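Local coordinates for aromatic-amino-acid:2-oxoglutarate transaminase (Candida albicans, PDB 6HND), which probably transfers amino groups between aromatic amino acids or 2-aminoadipate and 2-oxo acids, using bound pyridoxal 5'-phosphate, at residues Y283-L288 with P433-F438; K209-D213 with Q251-F256; Y406-L412 with Y493-D499; L60-P64 with W398-M402. All coordinates share one frame. Numbering follows the deposited sequence.

Interaction 1 of 4, residues Y283-L288 with P433-F438; sequences YGYLTL and PKAGMF. With PLP (pyridoxal-5'-phosphate), chain E.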
# COMPACT_ATOMS: atom_id res chain seq x y z
N TYR B 283 -13.06 -9.29 -12.86
CA TYR B 283 -13.94 -8.88 -14.00
C TYR B 283 -15.10 -9.86 -14.24
O TYR B 283 -15.63 -9.87 -15.37
CB TYR B 283 -13.11 -8.72 -15.29
CG TYR B 283 -11.95 -9.67 -15.33
CD1 TYR B 283 -12.16 -11.01 -15.07
CD2 TYR B 283 -10.65 -9.23 -15.53
CE1 TYR B 283 -11.11 -11.90 -15.02
CE2 TYR B 283 -9.58 -10.11 -15.45
CZ TYR B 283 -9.82 -11.44 -15.18
OH TYR B 283 -8.82 -12.37 -15.12
N GLY B 284 -15.52 -10.61 -13.21
CA GLY B 284 -16.66 -11.54 -13.27
C GLY B 284 -17.96 -10.79 -13.46
O GLY B 284 -18.98 -11.44 -13.76
N TYR B 285 -17.95 -9.47 -13.28
CA TYR B 285 -19.15 -8.63 -13.50
C TYR B 285 -19.30 -8.37 -15.00
O TYR B 285 -20.43 -8.11 -15.45
CB TYR B 285 -19.13 -7.34 -12.69
CG TYR B 285 -19.11 -7.57 -11.21
CD1 TYR B 285 -20.24 -8.04 -10.57
CD2 TYR B 285 -17.98 -7.33 -10.44
CE1 TYR B 285 -20.26 -8.27 -9.21
CE2 TYR B 285 -17.99 -7.56 -9.07
CZ TYR B 285 -19.14 -8.04 -8.46
OH TYR B 285 -19.20 -8.31 -7.12
N LEU B 286 -18.20 -8.49 -15.76
CA LEU B 286 -18.20 -8.28 -17.24
C LEU B 286 -18.60 -9.60 -17.91
O LEU B 286 -17.74 -10.28 -18.44
CB LEU B 286 -16.82 -7.79 -17.66
CG LEU B 286 -16.35 -6.53 -16.93
CD1 LEU B 286 -14.91 -6.20 -17.30
CD2 LEU B 286 -17.27 -5.34 -17.21
N THR B 287 -19.89 -9.96 -17.82
CA THR B 287 -20.46 -11.21 -18.38
C THR B 287 -20.64 -10.98 -19.88
O THR B 287 -21.05 -9.87 -20.24
CB THR B 287 -21.76 -11.62 -17.67
OG1 THR B 287 -22.69 -10.55 -17.83
CG2 THR B 287 -21.56 -11.90 -16.19
N LEU B 288 -20.29 -11.96 -20.71
CA LEU B 288 -20.28 -11.81 -22.19
C LEU B 288 -21.19 -12.86 -22.79
O LEU B 288 -20.97 -14.05 -22.56
CB LEU B 288 -18.85 -11.96 -22.70
CG LEU B 288 -17.77 -11.16 -21.98
CD1 LEU B 288 -16.40 -11.52 -22.50
CD2 LEU B 288 -18.03 -9.67 -22.11
N PRO B 433 -14.86 -16.89 -24.38
CA PRO B 433 -14.95 -16.57 -22.95
C PRO B 433 -16.35 -16.09 -22.55
O PRO B 433 -16.97 -15.41 -23.34
CB PRO B 433 -13.97 -15.41 -22.79
CG PRO B 433 -14.05 -14.70 -24.14
CD PRO B 433 -14.15 -15.84 -25.13
N LYS B 434 -16.78 -16.46 -21.35
CA LYS B 434 -18.12 -16.14 -20.79
C LYS B 434 -18.03 -14.87 -19.96
O LYS B 434 -19.11 -14.31 -19.64
CB LYS B 434 -18.65 -17.29 -19.94
CG LYS B 434 -18.91 -18.57 -20.72
CD LYS B 434 -19.98 -19.43 -20.10
CE LYS B 434 -19.63 -20.91 -20.03
NZ LYS B 434 -18.80 -21.38 -21.17
N ALA B 435 -16.82 -14.39 -19.68
CA ALA B 435 -16.64 -13.13 -18.92
C ALA B 435 -15.23 -12.58 -19.10
O ALA B 435 -14.33 -13.37 -19.47
CB ALA B 435 -16.95 -13.36 -17.46
N GLY B 436 -15.09 -11.27 -18.89
CA GLY B 436 -13.80 -10.58 -18.69
C GLY B 436 -13.19 -10.06 -19.98
O GLY B 436 -13.95 -9.55 -20.84
N MET B 437 -11.86 -10.14 -20.09
CA MET B 437 -11.06 -9.40 -21.11
C MET B 437 -10.07 -10.33 -21.84
O MET B 437 -9.29 -9.79 -22.68
CB MET B 437 -10.32 -8.22 -20.46
CG MET B 437 -9.39 -8.60 -19.30
SD MET B 437 -8.35 -7.23 -18.68
CE MET B 437 -9.60 -6.00 -18.32
N PHE B 438 -10.09 -11.64 -21.58
CA PHE B 438 -9.06 -12.58 -22.12
C PHE B 438 -9.69 -13.64 -23.04
O PHE B 438 -10.80 -14.12 -22.79
CB PHE B 438 -8.25 -13.23 -20.99
CG PHE B 438 -7.47 -12.25 -20.14
CD1 PHE B 438 -6.61 -11.33 -20.72
CD2 PHE B 438 -7.57 -12.28 -18.76
CE1 PHE B 438 -5.92 -10.42 -19.95
CE2 PHE B 438 -6.88 -11.36 -17.98
CZ PHE B 438 -6.07 -10.43 -18.58
N1 PLP E . -5.91 -11.34 -10.56
C2 PLP E . -6.27 -11.47 -11.83
C2A PLP E . -6.85 -12.78 -12.24
C3 PLP E . -6.14 -10.38 -12.74
O3 PLP E . -6.53 -10.55 -14.04
C4 PLP E . -5.59 -9.15 -12.28
C4A PLP E . -5.55 -7.99 -13.20
C5 PLP E . -5.23 -9.06 -10.92
C6 PLP E . -5.39 -10.17 -10.13
C5A PLP E . -4.55 -7.85 -10.33
O4P PLP E . -5.42 -6.70 -10.09
P PLP E . -4.82 -5.39 -9.35
O1P PLP E . -3.82 -5.88 -8.31
O2P PLP E . -6.10 -4.75 -8.81
O3P PLP E . -4.16 -4.57 -10.41
O HOH W 1 -19.34 -15.71 -24.22
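A cofactor-binding side chain often owes its position to residues far away in sequence, and Tyr283 is a case in point. Its chi1 of 32° lies between the usual wells, and the ring it carries reaches along Gly436, Met437 and Phe438. Tyr283 CD2 lies 4.0 Å from Met437 CG, and the sulfur of Met437, in a p, t, p conformation, makes an oblique Met-aromatic contact. Phe438, chi1 m, brings its CE2 to 3.6 Å from Tyr283 OH, the two ring planes almost perpendicular. Gly436 has positive phi, and a CB there would be crowded against Tyr283 CD1. This is the fold-type I aminotransferase arrangement, in which a tyrosine of the large domain approaches the cofactor's phenolic oxygen; here small-domain residues 436-438 pack against it, and Tyr283 OH is hydrogen-bonded to PLP O3 at 3.1 Å. A type I turn from Tyr283 to Leu286 then swings the chain round, so that Gly436 N donates to Leu286 O (2.9 Å) and Leu288 N to Lys434 O (2.8 Å), the two bonds flanking a single bridge between Thr287 and Ala435. Leu288, an m,t rotamer, lays CD1 3.6 Å from Gly436 O and 4.3 Å from Pro433 CG, while Thr287 turns its hydroxyl to Arg403.

Interaction 2 of 4, residues K209-D213 with Q251-F256; sequences KINFD and QNPTGF. With K (potassium ion), chain G; PLP (pyridoxal-5'-phosphate), chain E.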
# COMPACT_ATOMS: atom_id res chain seq x y z
N LYS B 209 -4.79 -29.24 -13.09
CA LYS B 209 -4.94 -29.27 -14.57
C LYS B 209 -6.22 -28.54 -14.98
O LYS B 209 -7.23 -28.61 -14.28
CB LYS B 209 -4.98 -30.70 -15.13
CG LYS B 209 -3.75 -31.54 -14.85
CD LYS B 209 -3.65 -32.80 -15.70
CE LYS B 209 -2.60 -33.77 -15.19
NZ LYS B 209 -2.42 -34.89 -16.15
N ILE B 210 -6.14 -27.83 -16.10
CA ILE B 210 -7.29 -27.15 -16.73
C ILE B 210 -7.72 -28.00 -17.91
O ILE B 210 -6.85 -28.46 -18.67
CB ILE B 210 -6.91 -25.73 -17.15
CG1 ILE B 210 -6.93 -24.80 -15.93
CG2 ILE B 210 -7.82 -25.24 -18.26
CD1 ILE B 210 -6.28 -23.49 -16.19
N ASN B 211 -9.02 -28.23 -18.03
CA ASN B 211 -9.63 -28.89 -19.20
C ASN B 211 -9.80 -27.80 -20.29
O ASN B 211 -10.40 -26.77 -19.98
CB ASN B 211 -10.91 -29.60 -18.75
CG ASN B 211 -11.82 -30.00 -19.89
OD1 ASN B 211 -11.34 -30.29 -20.98
ND2 ASN B 211 -13.12 -30.02 -19.65
N PHE B 212 -9.32 -28.05 -21.52
CA PHE B 212 -9.31 -27.08 -22.65
C PHE B 212 -10.40 -27.37 -23.69
O PHE B 212 -10.40 -26.67 -24.71
CB PHE B 212 -7.91 -27.05 -23.27
CG PHE B 212 -6.95 -26.19 -22.50
CD1 PHE B 212 -6.20 -26.71 -21.45
CD2 PHE B 212 -6.84 -24.84 -22.78
CE1 PHE B 212 -5.32 -25.90 -20.75
CE2 PHE B 212 -5.99 -24.03 -22.05
CZ PHE B 212 -5.23 -24.56 -21.03
N ASP B 213 -11.35 -28.27 -23.41
CA ASP B 213 -12.59 -28.43 -24.23
C ASP B 213 -13.37 -27.10 -24.30
O ASP B 213 -13.31 -26.29 -23.33
CB ASP B 213 -13.52 -29.50 -23.66
CG ASP B 213 -13.00 -30.93 -23.68
OD1 ASP B 213 -11.95 -31.18 -24.33
OD2 ASP B 213 -13.66 -31.80 -23.01
N GLN B 251 -11.35 -16.95 -15.99
CA GLN B 251 -10.05 -17.48 -15.52
C GLN B 251 -8.94 -16.75 -16.28
O GLN B 251 -9.03 -16.65 -17.49
CB GLN B 251 -10.01 -19.00 -15.72
CG GLN B 251 -9.04 -19.76 -14.80
CD GLN B 251 -7.62 -19.77 -15.31
OE1 GLN B 251 -7.40 -19.63 -16.50
NE2 GLN B 251 -6.66 -19.92 -14.40
N ASN B 252 -7.94 -16.24 -15.57
CA ASN B 252 -6.72 -15.67 -16.19
C ASN B 252 -5.63 -16.73 -16.19
O ASN B 252 -5.14 -17.08 -15.12
CB ASN B 252 -6.30 -14.40 -15.48
CG ASN B 252 -5.08 -13.78 -16.11
OD1 ASN B 252 -4.58 -14.33 -17.08
ND2 ASN B 252 -4.62 -12.66 -15.57
N PRO B 253 -5.15 -17.26 -17.34
CA PRO B 253 -5.45 -16.71 -18.67
C PRO B 253 -6.62 -17.25 -19.49
O PRO B 253 -6.96 -16.62 -20.43
CB PRO B 253 -4.18 -17.13 -19.44
CG PRO B 253 -3.86 -18.50 -18.88
CD PRO B 253 -4.20 -18.38 -17.41
N THR B 254 -7.18 -18.42 -19.17
CA THR B 254 -7.89 -19.29 -20.15
C THR B 254 -9.25 -18.71 -20.56
O THR B 254 -9.74 -19.15 -21.57
CB THR B 254 -8.03 -20.73 -19.66
OG1 THR B 254 -8.85 -20.77 -18.49
CG2 THR B 254 -6.68 -21.37 -19.38
N GLY B 255 -9.84 -17.82 -19.77
CA GLY B 255 -11.16 -17.21 -20.02
C GLY B 255 -12.32 -18.08 -19.57
O GLY B 255 -13.45 -17.62 -19.71
N PHE B 256 -12.09 -19.28 -19.01
CA PHE B 256 -13.17 -20.21 -18.58
C PHE B 256 -13.91 -19.67 -17.36
O PHE B 256 -13.37 -18.85 -16.59
CB PHE B 256 -12.63 -21.62 -18.30
CG PHE B 256 -12.12 -22.37 -19.51
CD1 PHE B 256 -12.94 -22.59 -20.60
CD2 PHE B 256 -10.84 -22.89 -19.55
CE1 PHE B 256 -12.49 -23.27 -21.72
CE2 PHE B 256 -10.39 -23.58 -20.66
CZ PHE B 256 -11.21 -23.77 -21.75
K K G . -16.30 -31.56 -22.30
N1 PLP E . -5.91 -11.34 -10.56
C2 PLP E . -6.27 -11.47 -11.83
C2A PLP E . -6.85 -12.78 -12.24
C3 PLP E . -6.14 -10.38 -12.74
O3 PLP E . -6.53 -10.55 -14.04
C4 PLP E . -5.59 -9.15 -12.28
C4A PLP E . -5.55 -7.99 -13.20
C5 PLP E . -5.23 -9.06 -10.92
C6 PLP E . -5.39 -10.17 -10.13
C5A PLP E . -4.55 -7.85 -10.33
O4P PLP E . -5.42 -6.70 -10.09
P PLP E . -4.82 -5.39 -9.35
O1P PLP E . -3.82 -5.88 -8.31
O2P PLP E . -6.10 -4.75 -8.81
O3P PLP E . -4.16 -4.57 -10.41
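A cis peptide bond before Pro253 gives the 251-256 loop its unusual shape, following directly on the residue that touches the cofactor. Asn252 belongs to the PLP pocket of this fold-type I aminotransferase, and the cis-proline follows it: Asn252 ND2 donates to PLP O3 at 3.2 Å, and its OD1 accepts from Arg490. The loop holds itself together, for Gln251 OE1 accepts from both Thr254 N (2.9 Å) and Thr254 OG1 (2.7 Å), and Gln251 N is bonded to Phe256 O (2.8 Å). What faces the 209-213 segment, which follows strand 204-208, is mainly the methyl of Thr254 and the ring of Phe256. Ile210 CD1 rests on Thr254 CG2 at 3.9 Å, Ile210 CG2 lies 3.9 Å from Phe256 CE2, and Phe212 CE2 comes to 3.8 Å from Thr254 CG2. The two loops meet by van der Waals contact, with the Phe256 ring lying against backbone as well as side chains: its CE2 is 3.3 Å from Asn211 O. An Asx turn, Asp213 N to Asn211 OD1 at 3.2 Å, bends the chain just beyond, presenting Asp213 to a potassium ion also bound by Asp215. Asp213 OD2 sits 2.8 Å from that K.

Interaction 3 of 4, residues Y406-L412 with Y493-D499; sequences YSYRKDL and YALANND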
# COMPACT_ATOMS: atom_id res chain seq x y z
N TYR B 406 -17.13 -4.39 -23.89
CA TYR B 406 -16.33 -5.63 -23.77
C TYR B 406 -16.97 -6.71 -24.63
O TYR B 406 -16.21 -7.42 -25.34
CB TYR B 406 -16.17 -6.02 -22.29
CG TYR B 406 -15.01 -5.35 -21.61
CD1 TYR B 406 -13.72 -5.80 -21.81
CD2 TYR B 406 -15.17 -4.25 -20.79
CE1 TYR B 406 -12.63 -5.18 -21.22
CE2 TYR B 406 -14.09 -3.62 -20.18
CZ TYR B 406 -12.82 -4.10 -20.38
OH TYR B 406 -11.74 -3.52 -19.80
N SER B 407 -18.30 -6.83 -24.58
CA SER B 407 -19.06 -7.81 -25.38
C SER B 407 -18.79 -7.55 -26.86
O SER B 407 -18.49 -8.53 -27.57
CB SER B 407 -20.53 -7.77 -25.08
OG SER B 407 -21.25 -8.62 -25.98
N TYR B 408 -18.91 -6.31 -27.31
CA TYR B 408 -18.68 -5.98 -28.74
C TYR B 408 -17.21 -6.30 -29.06
O TYR B 408 -16.96 -6.96 -30.11
CB TYR B 408 -19.07 -4.53 -29.04
CG TYR B 408 -18.91 -4.13 -30.49
CD1 TYR B 408 -19.73 -4.66 -31.47
CD2 TYR B 408 -17.95 -3.21 -30.88
CE1 TYR B 408 -19.60 -4.31 -32.81
CE2 TYR B 408 -17.80 -2.84 -32.21
CZ TYR B 408 -18.63 -3.40 -33.18
OH TYR B 408 -18.51 -3.05 -34.49
N ARG B 409 -16.27 -5.89 -28.19
CA ARG B 409 -14.81 -6.05 -28.42
C ARG B 409 -14.50 -7.54 -28.57
O ARG B 409 -13.83 -7.92 -29.56
CB ARG B 409 -13.99 -5.40 -27.29
CG ARG B 409 -13.80 -3.90 -27.44
CD ARG B 409 -13.38 -3.26 -26.14
NE ARG B 409 -13.02 -1.87 -26.35
CZ ARG B 409 -11.78 -1.43 -26.48
NH1 ARG B 409 -10.76 -2.25 -26.33
NH2 ARG B 409 -11.57 -0.15 -26.73
N LYS B 410 -15.01 -8.38 -27.66
CA LYS B 410 -14.69 -9.83 -27.68
C LYS B 410 -15.16 -10.45 -29.01
O LYS B 410 -14.38 -11.23 -29.63
CB LYS B 410 -15.30 -10.56 -26.49
CG LYS B 410 -15.01 -12.06 -26.48
CD LYS B 410 -16.12 -12.87 -27.09
CE LYS B 410 -17.31 -13.03 -26.17
NZ LYS B 410 -18.30 -13.97 -26.72
N ASP B 411 -16.38 -10.13 -29.43
CA ASP B 411 -16.98 -10.73 -30.66
C ASP B 411 -16.21 -10.27 -31.91
O ASP B 411 -15.98 -11.10 -32.83
CB ASP B 411 -18.46 -10.39 -30.76
CG ASP B 411 -19.30 -11.03 -29.67
OD1 ASP B 411 -18.81 -12.02 -29.03
OD2 ASP B 411 -20.42 -10.52 -29.46
N LEU B 412 -15.83 -8.99 -31.96
CA LEU B 412 -15.02 -8.41 -33.06
C LEU B 412 -13.72 -9.22 -33.20
O LEU B 412 -13.48 -9.78 -34.29
CB LEU B 412 -14.75 -6.94 -32.72
CG LEU B 412 -14.47 -6.03 -33.90
CD1 LEU B 412 -15.65 -6.00 -34.88
CD2 LEU B 412 -14.15 -4.63 -33.39
N TYR B 493 -8.33 -7.84 -25.36
CA TYR B 493 -9.02 -6.84 -26.22
C TYR B 493 -9.45 -5.63 -25.37
O TYR B 493 -10.34 -4.87 -25.76
CB TYR B 493 -10.22 -7.49 -26.93
CG TYR B 493 -11.07 -8.34 -26.03
CD1 TYR B 493 -12.04 -7.76 -25.21
CD2 TYR B 493 -10.87 -9.70 -25.92
CE1 TYR B 493 -12.81 -8.51 -24.35
CE2 TYR B 493 -11.66 -10.48 -25.09
CZ TYR B 493 -12.62 -9.88 -24.30
OH TYR B 493 -13.37 -10.62 -23.44
N ALA B 494 -8.82 -5.45 -24.20
CA ALA B 494 -9.13 -4.34 -23.27
C ALA B 494 -8.32 -3.10 -23.65
O ALA B 494 -8.80 -2.00 -23.39
CB ALA B 494 -8.87 -4.78 -21.84
N LEU B 495 -7.14 -3.28 -24.26
CA LEU B 495 -6.15 -2.18 -24.41
C LEU B 495 -6.47 -1.36 -25.67
O LEU B 495 -6.30 -0.13 -25.65
CB LEU B 495 -4.72 -2.73 -24.43
CG LEU B 495 -3.73 -2.09 -23.44
CD1 LEU B 495 -2.30 -2.33 -23.88
CD2 LEU B 495 -3.97 -0.59 -23.23
N ALA B 496 -6.91 -2.00 -26.75
CA ALA B 496 -7.08 -1.35 -28.07
C ALA B 496 -7.85 -0.04 -27.92
O ALA B 496 -8.76 -0.03 -27.10
CB ALA B 496 -7.80 -2.31 -28.98
N ASN B 497 -7.53 0.98 -28.72
CA ASN B 497 -8.18 2.33 -28.75
C ASN B 497 -9.50 2.29 -29.53
O ASN B 497 -10.38 3.10 -29.22
CB ASN B 497 -7.27 3.40 -29.36
CG ASN B 497 -5.99 3.60 -28.57
OD1 ASN B 497 -6.03 4.01 -27.41
ND2 ASN B 497 -4.86 3.29 -29.17
N ASN B 498 -9.64 1.37 -30.49
CA ASN B 498 -10.78 1.36 -31.44
C ASN B 498 -10.91 -0.01 -32.13
O ASN B 498 -9.96 -0.84 -32.08
CB ASN B 498 -10.67 2.51 -32.47
CG ASN B 498 -9.33 2.59 -33.17
OD1 ASN B 498 -8.93 1.64 -33.85
ND2 ASN B 498 -8.61 3.69 -33.01
N ASP B 499 -12.05 -0.21 -32.79
CA ASP B 499 -12.43 -1.40 -33.58
C ASP B 499 -11.37 -1.68 -34.65
O ASP B 499 -11.10 -2.87 -34.91
CB ASP B 499 -13.80 -1.19 -34.23
CG ASP B 499 -14.94 -0.96 -33.25
OD1 ASP B 499 -14.72 -1.10 -32.06
OD2 ASP B 499 -16.03 -0.64 -33.71
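Tyr406 opens the walk along helix 392-418: the edge of its ring meets Ala494, CE1 lying 3.8 Å from Ala494 CB, and its CD1 is equally close to Tyr493 CE1. On the subunit boundary this ring also stacks on Phe50 of the second subunit. Two residues on, past Ser407, whose CA-to-CB bond points away, Tyr408 swings its ring edge to Asp499, with CE2 3.2 Å from OD2. Arg409 is the centre of the contact. Its long, largely extended side chain crosses to the 493-499 loop, where NH1 donates to Tyr493 O (2.7 Å) and Ala496 O (3.1 Å) and NH2 to Ala496 O (2.8 Å), so the guanidinium joins the carbonyls of Tyr493 and Ala496. Here, within the C-terminal small domain of a class I aminotransferase, the loop leads from sheet strand 488-492 into the terminal helix, whose start is N-capped by Asn498 through Glu501 N. Lys410 lays its CB over the face of the Tyr493 ring, a CH-pi contact of 4.0 Å to the centroid, while its NZ forms salt bridges with Asp411 and Asp432. At Leu412, CD2 packs 3.6 Å from Asp499 CB.

Interaction 4 of 4, residues L60-P64 with W398-M402; sequences LVDYP and WILKM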
# COMPACT_ATOMS: atom_id res chain seq x y z
N LEU B 60 -16.36 13.88 -14.78
CA LEU B 60 -16.60 12.48 -15.18
C LEU B 60 -17.11 12.39 -16.63
O LEU B 60 -17.51 13.41 -17.21
CB LEU B 60 -17.62 11.86 -14.23
CG LEU B 60 -17.26 11.96 -12.75
CD1 LEU B 60 -18.49 11.64 -11.92
CD2 LEU B 60 -16.12 11.00 -12.39
N VAL B 61 -17.04 11.19 -17.16
CA VAL B 61 -17.72 10.80 -18.43
C VAL B 61 -19.01 10.11 -18.02
O VAL B 61 -19.09 9.66 -16.87
CB VAL B 61 -16.81 9.91 -19.30
CG1 VAL B 61 -15.54 10.65 -19.65
CG2 VAL B 61 -16.48 8.56 -18.66
N ASP B 62 -19.99 10.08 -18.92
CA ASP B 62 -21.31 9.41 -18.71
C ASP B 62 -21.23 7.97 -19.22
O ASP B 62 -21.97 7.12 -18.70
CB ASP B 62 -22.42 10.20 -19.39
CG ASP B 62 -22.51 11.58 -18.79
OD1 ASP B 62 -22.69 11.66 -17.55
OD2 ASP B 62 -22.34 12.53 -19.55
N TYR B 63 -20.36 7.72 -20.19
CA TYR B 63 -20.20 6.39 -20.81
C TYR B 63 -18.74 6.26 -21.24
O TYR B 63 -18.08 7.27 -21.56
CB TYR B 63 -21.21 6.18 -21.95
CG TYR B 63 -21.20 7.26 -23.01
CD1 TYR B 63 -20.35 7.18 -24.10
CD2 TYR B 63 -22.04 8.37 -22.93
CE1 TYR B 63 -20.30 8.18 -25.06
CE2 TYR B 63 -22.02 9.37 -23.89
CZ TYR B 63 -21.14 9.28 -24.95
OH TYR B 63 -21.09 10.27 -25.90
N PRO B 64 -18.20 5.03 -21.24
CA PRO B 64 -16.84 4.80 -21.72
C PRO B 64 -16.66 5.39 -23.12
O PRO B 64 -17.55 5.22 -23.93
CB PRO B 64 -16.68 3.26 -21.76
CG PRO B 64 -17.81 2.71 -20.89
CD PRO B 64 -18.85 3.81 -20.73
N TRP B 398 -23.31 1.47 -14.54
CA TRP B 398 -21.99 1.77 -15.16
C TRP B 398 -21.25 0.47 -15.55
O TRP B 398 -20.66 0.41 -16.64
CB TRP B 398 -21.15 2.67 -14.25
CG TRP B 398 -19.74 2.79 -14.72
CD1 TRP B 398 -18.69 2.01 -14.35
CD2 TRP B 398 -19.24 3.71 -15.71
NE1 TRP B 398 -17.56 2.39 -15.03
CE2 TRP B 398 -17.87 3.44 -15.85
CE3 TRP B 398 -19.80 4.76 -16.43
CZ2 TRP B 398 -17.05 4.17 -16.72
CZ3 TRP B 398 -18.99 5.50 -17.26
CH2 TRP B 398 -17.65 5.18 -17.43
N ILE B 399 -21.31 -0.57 -14.73
CA ILE B 399 -20.70 -1.90 -15.06
C ILE B 399 -21.38 -2.48 -16.31
O ILE B 399 -20.68 -3.03 -17.16
CB ILE B 399 -20.76 -2.84 -13.83
CG1 ILE B 399 -19.79 -2.37 -12.74
CG2 ILE B 399 -20.52 -4.29 -14.22
CD1 ILE B 399 -20.14 -2.82 -11.32
N LEU B 400 -22.70 -2.33 -16.45
CA LEU B 400 -23.45 -2.84 -17.63
C LEU B 400 -23.06 -2.07 -18.90
O LEU B 400 -22.92 -2.73 -19.97
CB LEU B 400 -24.95 -2.81 -17.35
CG LEU B 400 -25.40 -3.76 -16.24
CD1 LEU B 400 -26.90 -3.67 -16.07
CD2 LEU B 400 -24.97 -5.19 -16.52
N LYS B 401 -22.80 -0.77 -18.83
CA LYS B 401 -22.30 -0.00 -20.01
C LYS B 401 -20.95 -0.57 -20.44
O LYS B 401 -20.75 -0.78 -21.66
CB LYS B 401 -22.16 1.49 -19.72
CG LYS B 401 -23.45 2.26 -19.52
CD LYS B 401 -23.20 3.73 -19.40
CE LYS B 401 -24.46 4.55 -19.34
NZ LYS B 401 -25.27 4.20 -18.16
N MET B 402 -20.07 -0.83 -19.47
CA MET B 402 -18.72 -1.40 -19.75
C MET B 402 -18.88 -2.80 -20.35
O MET B 402 -18.12 -3.13 -21.25
CB MET B 402 -17.86 -1.52 -18.48
CG MET B 402 -17.68 -0.21 -17.73
SD MET B 402 -15.93 0.20 -17.54
CE MET B 402 -15.26 -1.36 -16.98
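Extended backbone meets helix here: the 60-64 segment leaves strand 53-60 in mostly extended conformation, broken at Asp62 (phi/psi -92/-27), and passes beside one turn of helix 392-418, in which Met402 N bonds to Trp398 O at 3.1 Å. The nearest approaches, Tyr63 to Lys401 and Pro64 to Met402, are both 6.8 Å between CA atoms. The contact joins the N-terminal region, whose strand 53-60 pairs with 109-113 and at Leu60 with an antiparallel strand of the second subunit, to the long helix that leads into the small domain. It shows how a large aromatic ring can fill the gap between an irregular chain and a helix. Trp398, chi1 t, extends its six-membered ring so that CH2 lies 3.8 Å from both Val61 CG2 and Pro64 CD, while CZ3 is 3.9 Å from Tyr63 CA; Asp62 O meets the ring edge, 3.7 Å from CZ3. Trp398 also stacks on Trp395. Phe50 of the second subunit packs against Trp398 and Met402, so the contact belongs to the dimer interface as well. Lys401 runs its aliphatic chain along the loop, CD 4.1 Å from Tyr63 CB, and brings CE to 3.6 Å from Asp62 O.

Interactions 1 and 2 converge on the cofactor: Tyr283 and Asn252 each hydrogen-bond to PLP O3, and Tyr283 OH lies 3.3 Å from Asn252 CB. Their centres are 13 Å apart. Interaction 3 adjoins the 433-438 side of interaction 1, with a weak hydrogen bond of 2.9 Å between Gly436 O and Tyr493 OH, and with Met437 CE 3.6 Å from Tyr406 OH. Interaction 4 uses the same helix as interaction 3, and Leu286 CD2 comes within 4.1 Å of Met402 CB, so interaction 1 rests on that helix at two levels. Interactions 2 and 4, with centres 29 Å apart, do not touch. Interactions 1, 3 and 4 all reach the second subunit, whose Tyr130 also hydrogen-bonds to PLP.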